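Polyketide synthase (Lyngbya majuscula 19L, PDB 3QIT) is the thioesterase domain of curacin A biosynthesis, a decarboxylating alpha/beta hydrolase thought to release the polyketide chain as it forms the terminal alkene. Local coordinates at residues 17-31 with 46-60. Sequence-based numbering, arbitrary orientation. Where two conformers were deposited one is given.
Sequences CLCSWGSPEHPVVLC and ALPLAAQGYRVVAPD
Strand 55-59 runs between strands 17-21 and 28-31, antiparallel to the first at 155° and parallel to the second at 21°, and its backbone hydrogen-bonds to both. Ala-58 N donates to Cys-19 O (2.8 Å) and Val-57 N to Val-29 O (2.8 Å). On the face carrying Trp-21, the indole lies under helix 46-51. Ala-46 CB sits 3.7 Å from the centroid of its six-membered ring, a CH-pi contact over the face for which a methyl is small enough, while Ala-58 CB meets the ring edge at CZ3 (3.9 Å). NE1 is hydrogen-bonded to Gln-43 OE1. Strand 28-32, helix 43-51 and strand 55-59 form a beta-alpha-beta unit of the alpha/beta hydrolase fold, and Gly-53, whose positive phi suits glycine, closes the helix in a Schellman motif. On the other face, Arg-55 bends at chi2 (66°), bringing its guanidinium between Ser-20 CB, over one face, and Pro-24 CA, over the opposite one; NH1 donates to Gly-22 O (2.8 Å), which lies near the guanidinium plane. A leucine in place of Arg-55 would probably leave the Gly-22 carbonyl without this donor and open a gap between Ser-20 and Pro-24, where the flat guanidinium now packs. A water accepts from Ser-23 N, donates to Tyr-54 O (2.8 Å) and hydrogen-bonds with His-26 ND1, bridging the two loops.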
ATOM      1  N   CYS B  17      15.913   4.759  10.374  1.00 14.38           N
ATOM      2  CA  CYS B  17      17.232   4.639  11.013  1.00 15.04           C
ATOM      3  C   CYS B  17      18.247   4.167   9.977  1.00 16.31           C
ATOM      4  O   CYS B  17      18.045   3.116   9.345  1.00 13.98           O
ATOM      5  CB  CYS B  17      17.193   3.609  12.151  1.00 15.10           C
ATOM      6  SG  CYS B  17      18.835   3.537  12.995  1.00 19.02           S
ATOM      7  N   LEU B  18      19.338   4.923   9.796  1.00 14.88           N
ATOM      8  CA  LEU B  18      20.431   4.470   8.928  1.00 16.87           C
ATOM      9  C   LEU B  18      21.580   3.968   9.785  1.00 17.43           C
ATOM     10  O   LEU B  18      22.161   4.744  10.526  1.00 18.83           O
ATOM     11  CB  LEU B  18      20.930   5.647   8.078  1.00 16.60           C
ATOM     12  CG  LEU B  18      19.951   6.285   7.090  1.00 21.12           C
ATOM     13  CD1 LEU B  18      20.683   7.392   6.289  1.00 24.87           C
ATOM     14  CD2 LEU B  18      19.377   5.260   6.156  1.00 21.96           C
ATOM     15  N   CYS B  19      21.898   2.676   9.707  1.00 15.31           N
ATOM     16  CA  CYS B  19      23.059   2.160  10.418  1.00 15.49           C
ATOM     17  C   CYS B  19      24.242   2.346   9.494  1.00 17.79           C
ATOM     18  O   CYS B  19      24.129   2.093   8.294  1.00 21.65           O
ATOM     19  CB  CYS B  19      22.926   0.677  10.702  1.00 16.66           C
ATOM     20  SG  CYS B  19      21.494   0.236  11.720  1.00 21.30           S
ATOM     21  N   SER B  20      25.361   2.816  10.021  1.00 16.77           N
ATOM     22  CA  SER B  20      26.519   3.016   9.165  0.50 17.89           C
ATOM     23  C   SER B  20      27.832   2.662   9.848  1.00 20.35           C
ATOM     24  O   SER B  20      27.960   2.740  11.076  1.00 19.36           O
ATOM     25  CB  SER B  20      26.580   4.459   8.638  0.50 21.70           C
ATOM     26  OG  SER B  20      26.933   5.359   9.665  0.50 20.98           O
ATOM     27  N   TRP B  21      28.799   2.252   9.024  1.00 16.23           N
ATOM     28  CA  TRP B  21      30.147   1.944   9.472  1.00 16.85           C
ATOM     29  C   TRP B  21      31.089   2.639   8.513  1.00 18.42           C
ATOM     30  O   TRP B  21      30.813   2.722   7.316  1.00 20.72           O
ATOM     31  CB  TRP B  21      30.430   0.436   9.420  1.00 17.12           C
ATOM     32  CG  TRP B  21      29.544  -0.417  10.275  1.00 18.78           C
ATOM     33  CD1 TRP B  21      29.835  -0.924  11.501  1.00 21.39           C
ATOM     34  CD2 TRP B  21      28.227  -0.876   9.948  1.00 17.53           C
ATOM     35  NE1 TRP B  21      28.777  -1.679  11.963  1.00 21.22           N
ATOM     36  CE2 TRP B  21      27.787  -1.684  11.019  1.00 20.35           C
ATOM     37  CE3 TRP B  21      27.396  -0.717   8.832  1.00 17.44           C
ATOM     38  CZ2 TRP B  21      26.514  -2.295  11.032  1.00 17.98           C
ATOM     39  CZ3 TRP B  21      26.122  -1.323   8.842  1.00 16.82           C
ATOM     40  CH2 TRP B  21      25.716  -2.117   9.925  1.00 16.14           C
ATOM     41  N   GLY B  22      32.194   3.155   9.039  1.00 19.91           N
ATOM     42  CA  GLY B  22      33.231   3.731   8.179  1.00 22.02           C
ATOM     43  C   GLY B  22      33.099   5.230   8.029  1.00 22.12           C
ATOM     44  O   GLY B  22      32.184   5.822   8.584  1.00 26.50           O
ATOM     45  N   SER B  23      34.032   5.850   7.296  1.00 27.78           N
ATOM     46  CA  SER B  23      34.111   7.317   7.197  1.00 31.20           C
ATOM     47  C   SER B  23      33.063   7.872   6.243  1.00 29.68           C
ATOM     48  O   SER B  23      32.921   7.356   5.137  1.00 30.31           O
ATOM     49  CB  SER B  23      35.501   7.754   6.700  1.00 35.06           C
ATOM     50  OG  SER B  23      36.551   7.140   7.431  1.00 40.76           O
ATOM     51  N   PRO B  24      32.346   8.942   6.649  1.00 32.14           N
ATOM     52  CA  PRO B  24      31.289   9.544   5.831  1.00 31.13           C
ATOM     53  C   PRO B  24      31.713   9.994   4.425  1.00 35.79           C
ATOM     54  O   PRO B  24      30.857  10.122   3.558  1.00 36.56           O
ATOM     55  CB  PRO B  24      30.833  10.754   6.672  1.00 35.69           C
ATOM     56  CG  PRO B  24      31.940  10.986   7.657  1.00 36.95           C
ATOM     57  CD  PRO B  24      32.458   9.617   7.956  1.00 34.74           C
ATOM     58  N   GLU B  25      33.007  10.215   4.191  1.00 34.47           N
ATOM     59  CA  GLU B  25      33.463  10.697   2.879  1.00 38.67           C
ATOM     60  C   GLU B  25      33.866   9.586   1.903  1.00 36.55           C
ATOM     61  O   GLU B  25      34.257   9.867   0.767  1.00 35.02           O
ATOM     62  CB  GLU B  25      34.612  11.709   3.029  1.00 43.39           C
ATOM     63  CG  GLU B  25      35.960  11.108   3.438  1.00 51.04           C
ATOM     64  CD  GLU B  25      36.134  10.971   4.947  1.00 56.63           C
ATOM     65  OE1 GLU B  25      35.139  10.727   5.661  1.00 54.90           O
ATOM     66  OE2 GLU B  25      37.285  11.103   5.422  1.00 60.38           O
ATOM     67  N   HIS B  26      33.786   8.335   2.348  1.00 29.82           N
ATOM     68  CA  HIS B  26      34.237   7.211   1.534  1.00 26.02           C
ATOM     69  C   HIS B  26      33.112   6.659   0.642  1.00 23.03           C
ATOM     70  O   HIS B  26      31.931   6.886   0.941  1.00 25.35           O
ATOM     71  CB  HIS B  26      34.805   6.100   2.426  1.00 28.57           C
ATOM     72  CG  HIS B  26      36.137   6.426   3.036  1.00 30.69           C
ATOM     73  ND1 HIS B  26      36.746   5.612   3.969  1.00 27.26           N
ATOM     74  CD2 HIS B  26      36.972   7.482   2.856  1.00 33.88           C
ATOM     75  CE1 HIS B  26      37.904   6.146   4.328  1.00 32.64           C
ATOM     76  NE2 HIS B  26      38.059   7.284   3.673  1.00 33.82           N
ATOM     77  N   PRO B  27      33.470   5.924  -0.443  1.00 25.64           N
ATOM     78  CA  PRO B  27      32.455   5.409  -1.374  1.00 22.75           C
ATOM     79  C   PRO B  27      31.468   4.509  -0.659  1.00 20.48           C
ATOM     80  O   PRO B  27      31.859   3.754   0.230  1.00 21.16           O
ATOM     81  CB  PRO B  27      33.265   4.579  -2.387  1.00 25.71           C
ATOM     82  CG  PRO B  27      34.654   5.083  -2.285  1.00 30.97           C
ATOM     83  CD  PRO B  27      34.843   5.705  -0.936  1.00 28.60           C
ATOM     84  N   VAL B  28      30.206   4.576  -1.079  1.00 21.37           N
ATOM     85  CA  VAL B  28      29.119   3.932  -0.337  1.00 22.08           C
ATOM     86  C   VAL B  28      28.851   2.497  -0.783  1.00 19.52           C
ATOM     87  O   VAL B  28      28.781   2.204  -1.979  1.00 18.44           O
ATOM     88  CB  VAL B  28      27.819   4.769  -0.438  1.00 19.02           C
ATOM     89  CG1 VAL B  28      26.603   3.969   0.138  1.00 16.16           C
ATOM     90  CG2 VAL B  28      27.997   6.124   0.268  1.00 23.23           C
ATOM     91  N   VAL B  29      28.657   1.619   0.198  1.00 16.80           N
ATOM     92  CA  VAL B  29      28.031   0.317  -0.027  1.00 14.27           C
ATOM     93  C   VAL B  29      26.685   0.372   0.686  1.00 16.94           C
ATOM     94  O   VAL B  29      26.635   0.494   1.907  1.00 15.79           O
ATOM     95  CB  VAL B  29      28.862  -0.849   0.525  1.00 15.62           C
ATOM     96  CG1 VAL B  29      28.205  -2.220   0.238  1.00 15.94           C
ATOM     97  CG2 VAL B  29      30.280  -0.849  -0.116  1.00 14.69           C
ATOM     98  N   LEU B  30      25.617   0.300  -0.090  1.00 13.78           N
ATOM     99  CA  LEU B  30      24.264   0.356   0.469  1.00 15.25           C
ATOM    100  C   LEU B  30      23.731  -1.086   0.570  1.00 17.29           C
ATOM    101  O   LEU B  30      23.636  -1.782  -0.439  1.00 17.51           O
ATOM    102  CB  LEU B  30      23.372   1.235  -0.408  1.00 15.89           C
ATOM    103  CG  LEU B  30      21.866   1.293  -0.061  1.00 15.94           C
ATOM    104  CD1 LEU B  30      21.687   1.847   1.348  1.00 17.86           C
ATOM    105  CD2 LEU B  30      21.183   2.202  -1.059  1.00 15.31           C
ATOM    106  N   CYS B  31      23.374  -1.514   1.785  1.00 14.50           N
ATOM    107  CA  CYS B  31      22.972  -2.907   2.068  1.00 11.29           C
ATOM    108  C   CYS B  31      21.511  -2.924   2.550  1.00 12.76           C
ATOM    109  O   CYS B  31      21.154  -2.187   3.471  1.00 15.25           O
ATOM    110  CB  CYS B  31      23.809  -3.502   3.194  1.00 12.70           C
ATOM    111  SG  CYS B  31      25.599  -3.495   2.829  1.00 20.27           S
ATOM    112  N   ALA B  46      30.066  -5.564   7.060  1.00 17.18           N
ATOM    113  CA  ALA B  46      30.401  -4.156   7.026  1.00 16.33           C
ATOM    114  C   ALA B  46      31.806  -3.877   7.598  1.00 16.99           C
ATOM    115  O   ALA B  46      32.528  -3.024   7.056  1.00 19.72           O
ATOM    116  CB  ALA B  46      29.358  -3.356   7.782  1.00 17.89           C
ATOM    117  N   LEU B  47      32.179  -4.573   8.671  1.00 17.61           N
ATOM    118  CA  LEU B  47      33.470  -4.266   9.327  1.00 21.56           C
ATOM    119  C   LEU B  47      34.664  -4.369   8.354  1.00 21.84           C
ATOM    120  O   LEU B  47      35.415  -3.402   8.224  1.00 23.51           O
ATOM    121  CB  LEU B  47      33.688  -5.068  10.638  1.00 20.67           C
ATOM    122  CG  LEU B  47      32.651  -4.716  11.728  1.00 21.74           C
ATOM    123  CD1 LEU B  47      32.754  -5.619  12.959  1.00 24.38           C
ATOM    124  CD2 LEU B  47      32.774  -3.261  12.128  1.00 26.45           C
ATOM    125  N   PRO B  48      34.803  -5.501   7.633  1.00 23.22           N
ATOM    126  CA  PRO B  48      35.941  -5.581   6.707  1.00 25.72           C
ATOM    127  C   PRO B  48      35.850  -4.588   5.549  1.00 25.49           C
ATOM    128  O   PRO B  48      36.888  -4.129   5.070  1.00 23.49           O
ATOM    129  CB  PRO B  48      35.892  -7.026   6.185  1.00 26.70           C
ATOM    130  CG  PRO B  48      34.588  -7.567   6.616  1.00 24.22           C
ATOM    131  CD  PRO B  48      34.163  -6.812   7.815  1.00 22.79           C
ATOM    132  N   LEU B  49      34.636  -4.258   5.092  1.00 20.43           N
ATOM    133  CA  LEU B  49      34.489  -3.221   4.043  1.00 22.45           C
ATOM    134  C   LEU B  49      34.896  -1.845   4.534  1.00 24.05           C
ATOM    135  O   LEU B  49      35.562  -1.084   3.815  1.00 25.83           O
ATOM    136  CB  LEU B  49      33.044  -3.138   3.523  1.00 20.78           C
ATOM    137  CG  LEU B  49      32.481  -4.355   2.795  1.00 21.15           C
ATOM    138  CD1 LEU B  49      30.964  -4.195   2.611  1.00 19.86           C
ATOM    139  CD2 LEU B  49      33.185  -4.536   1.455  1.00 26.01           C
ATOM    140  N   ALA B  50      34.476  -1.502   5.754  1.00 22.92           N
ATOM    141  CA  ALA B  50      34.811  -0.191   6.310  1.00 22.90           C
ATOM    142  C   ALA B  50      36.326  -0.118   6.522  1.00 24.82           C
ATOM    143  O   ALA B  50      36.926   0.919   6.308  1.00 24.92           O
ATOM    144  CB  ALA B  50      34.060   0.066   7.614  1.00 23.07           C
ATOM    145  N   ALA B  51      36.944  -1.240   6.894  1.00 23.56           N
ATOM    146  CA  ALA B  51      38.397  -1.268   7.115  1.00 25.50           C
ATOM    147  C   ALA B  51      39.182  -1.028   5.818  1.00 30.19           C
ATOM    148  O   ALA B  51      40.344  -0.573   5.863  1.00 30.28           O
ATOM    149  CB  ALA B  51      38.813  -2.594   7.762  1.00 25.98           C
ATOM    150  N   GLN B  52      38.551  -1.326   4.678  1.00 23.80           N
ATOM    151  CA  GLN B  52      39.153  -1.088   3.355  1.00 29.17           C
ATOM    152  C   GLN B  52      38.745   0.242   2.698  1.00 29.09           C
ATOM    153  O   GLN B  52      38.985   0.459   1.508  1.00 35.54           O
ATOM    154  CB  GLN B  52      38.888  -2.257   2.407  1.00 31.10           C
ATOM    155  CG  GLN B  52      39.442  -3.618   2.853  1.00 36.85           C
ATOM    156  CD  GLN B  52      40.922  -3.603   3.210  1.00 46.06           C
ATOM    157  OE1 GLN B  52      41.309  -4.055   4.292  1.00 49.97           O
ATOM    158  NE2 GLN B  52      41.754  -3.080   2.310  1.00 40.58           N
ATOM    159  N   GLY B  53      38.136   1.129   3.479  1.00 28.83           N
ATOM    160  CA  GLY B  53      37.851   2.500   3.035  1.00 26.88           C
ATOM    161  C   GLY B  53      36.518   2.697   2.329  1.00 27.19           C
ATOM    162  O   GLY B  53      36.397   3.540   1.427  1.00 25.95           O
ATOM    163  N   TYR B  54      35.519   1.933   2.768  1.00 24.27           N
ATOM    164  CA  TYR B  54      34.137   2.095   2.306  1.00 23.54           C
ATOM    165  C   TYR B  54      33.293   2.612   3.436  1.00 23.49           C
ATOM    166  O   TYR B  54      33.626   2.391   4.612  1.00 21.83           O
ATOM    167  CB  TYR B  54      33.551   0.791   1.764  1.00 22.98           C
ATOM    168  CG  TYR B  54      34.153   0.436   0.432  1.00 25.13           C
ATOM    169  CD1 TYR B  54      35.345  -0.282   0.365  1.00 32.79           C
ATOM    170  CD2 TYR B  54      33.580   0.886  -0.753  1.00 30.13           C
ATOM    171  CE1 TYR B  54      35.931  -0.580  -0.852  1.00 37.66           C
ATOM    172  CE2 TYR B  54      34.158   0.576  -1.993  1.00 34.46           C
ATOM    173  CZ  TYR B  54      35.337  -0.154  -2.023  1.00 36.48           C
ATOM    174  OH  TYR B  54      35.941  -0.461  -3.227  1.00 42.71           O
ATOM    175  N   ARG B  55      32.259   3.353   3.051  1.00 21.84           N
ATOM    176  CA  ARG B  55      31.181   3.809   3.925  1.00 19.98           C
ATOM    177  C   ARG B  55      30.015   2.831   3.695  1.00 18.57           C
ATOM    178  O   ARG B  55      29.415   2.802   2.627  1.00 20.97           O
ATOM    179  CB  ARG B  55      30.793   5.250   3.562  1.00 20.96           C
ATOM    180  CG  ARG B  55      29.558   5.795   4.291  1.00 24.38           C
ATOM    181  CD  ARG B  55      29.779   5.945   5.774  1.00 22.82           C
ATOM    182  NE  ARG B  55      28.672   6.723   6.347  1.00 29.78           N
ATOM    183  CZ  ARG B  55      28.619   7.147   7.606  1.00 29.15           C
ATOM    184  NH1 ARG B  55      29.599   6.862   8.439  1.00 32.32           N
ATOM    185  NH2 ARG B  55      27.562   7.831   8.038  1.00 30.60           N
ATOM    186  N   VAL B  56      29.721   2.008   4.698  1.00 18.80           N
ATOM    187  CA  VAL B  56      28.658   1.010   4.549  1.00 14.21           C
ATOM    188  C   VAL B  56      27.406   1.568   5.240  1.00 14.78           C
ATOM    189  O   VAL B  56      27.456   1.988   6.382  1.00 16.90           O
ATOM    190  CB  VAL B  56      29.055  -0.343   5.192  1.00 16.46           C
ATOM    191  CG1 VAL B  56      27.991  -1.377   4.947  1.00 16.48           C
ATOM    192  CG2 VAL B  56      30.447  -0.821   4.654  1.00 20.37           C
ATOM    193  N   VAL B  57      26.300   1.581   4.512  1.00 14.21           N
ATOM    194  CA  VAL B  57      25.056   2.135   5.024  1.00 15.29           C
ATOM    195  C   VAL B  57      23.983   1.043   4.898  1.00 16.04           C
ATOM    196  O   VAL B  57      23.781   0.488   3.818  1.00 17.08           O
ATOM    197  CB  VAL B  57      24.625   3.374   4.203  1.00 18.76           C
ATOM    198  CG1 VAL B  57      23.242   3.846   4.640  1.00 18.33           C
ATOM    199  CG2 VAL B  57      25.635   4.513   4.345  1.00 19.21           C
ATOM    200  N   ALA B  58      23.294   0.748   6.009  1.00 15.19           N
ATOM    201  CA  ALA B  58      22.278  -0.286   6.032  1.00 14.18           C
ATOM    202  C   ALA B  58      21.050   0.296   6.746  1.00 16.14           C
ATOM    203  O   ALA B  58      21.012   0.325   7.966  1.00 16.91           O
ATOM    204  CB  ALA B  58      22.800  -1.558   6.761  1.00 15.65           C
ATOM    205  N   PRO B  59      20.040   0.726   5.990  1.00 14.28           N
ATOM    206  CA  PRO B  59      18.799   1.251   6.606  1.00 13.36           C
ATOM    207  C   PRO B  59      18.027   0.130   7.259  1.00 15.11           C
ATOM    208  O   PRO B  59      18.031  -1.011   6.767  1.00 17.36           O
ATOM    209  CB  PRO B  59      17.996   1.778   5.413  1.00 16.87           C
ATOM    210  CG  PRO B  59      18.541   1.060   4.242  1.00 21.34           C
ATOM    211  CD  PRO B  59      19.986   0.796   4.517  1.00 16.06           C
ATOM    212  N   ASP B  60      17.366   0.446   8.374  1.00 13.85           N
ATOM    213  CA  ASP B  60      16.336  -0.445   8.896  1.00 12.40           C
ATOM    214  C   ASP B  60      15.078  -0.196   8.041  1.00 12.89           C
ATOM    215  O   ASP B  60      14.599   0.946   7.922  1.00 12.52           O
ATOM    216  CB  ASP B  60      15.993  -0.095  10.356  1.00 14.47           C
ATOM    217  CG  ASP B  60      17.082  -0.478  11.367  1.00 16.15           C
ATOM    218  OD1 ASP B  60      17.752  -1.522  11.239  1.00 17.03           O
ATOM    219  OD2 ASP B  60      17.253   0.289  12.342  1.00 16.27           O
TER
HETATM  220  O   HOH W   1      35.639   3.925   5.778  1.00 27.73           O
HETATM  221  O   HOH W   2      19.665  -2.970   5.672  1.00 14.45           O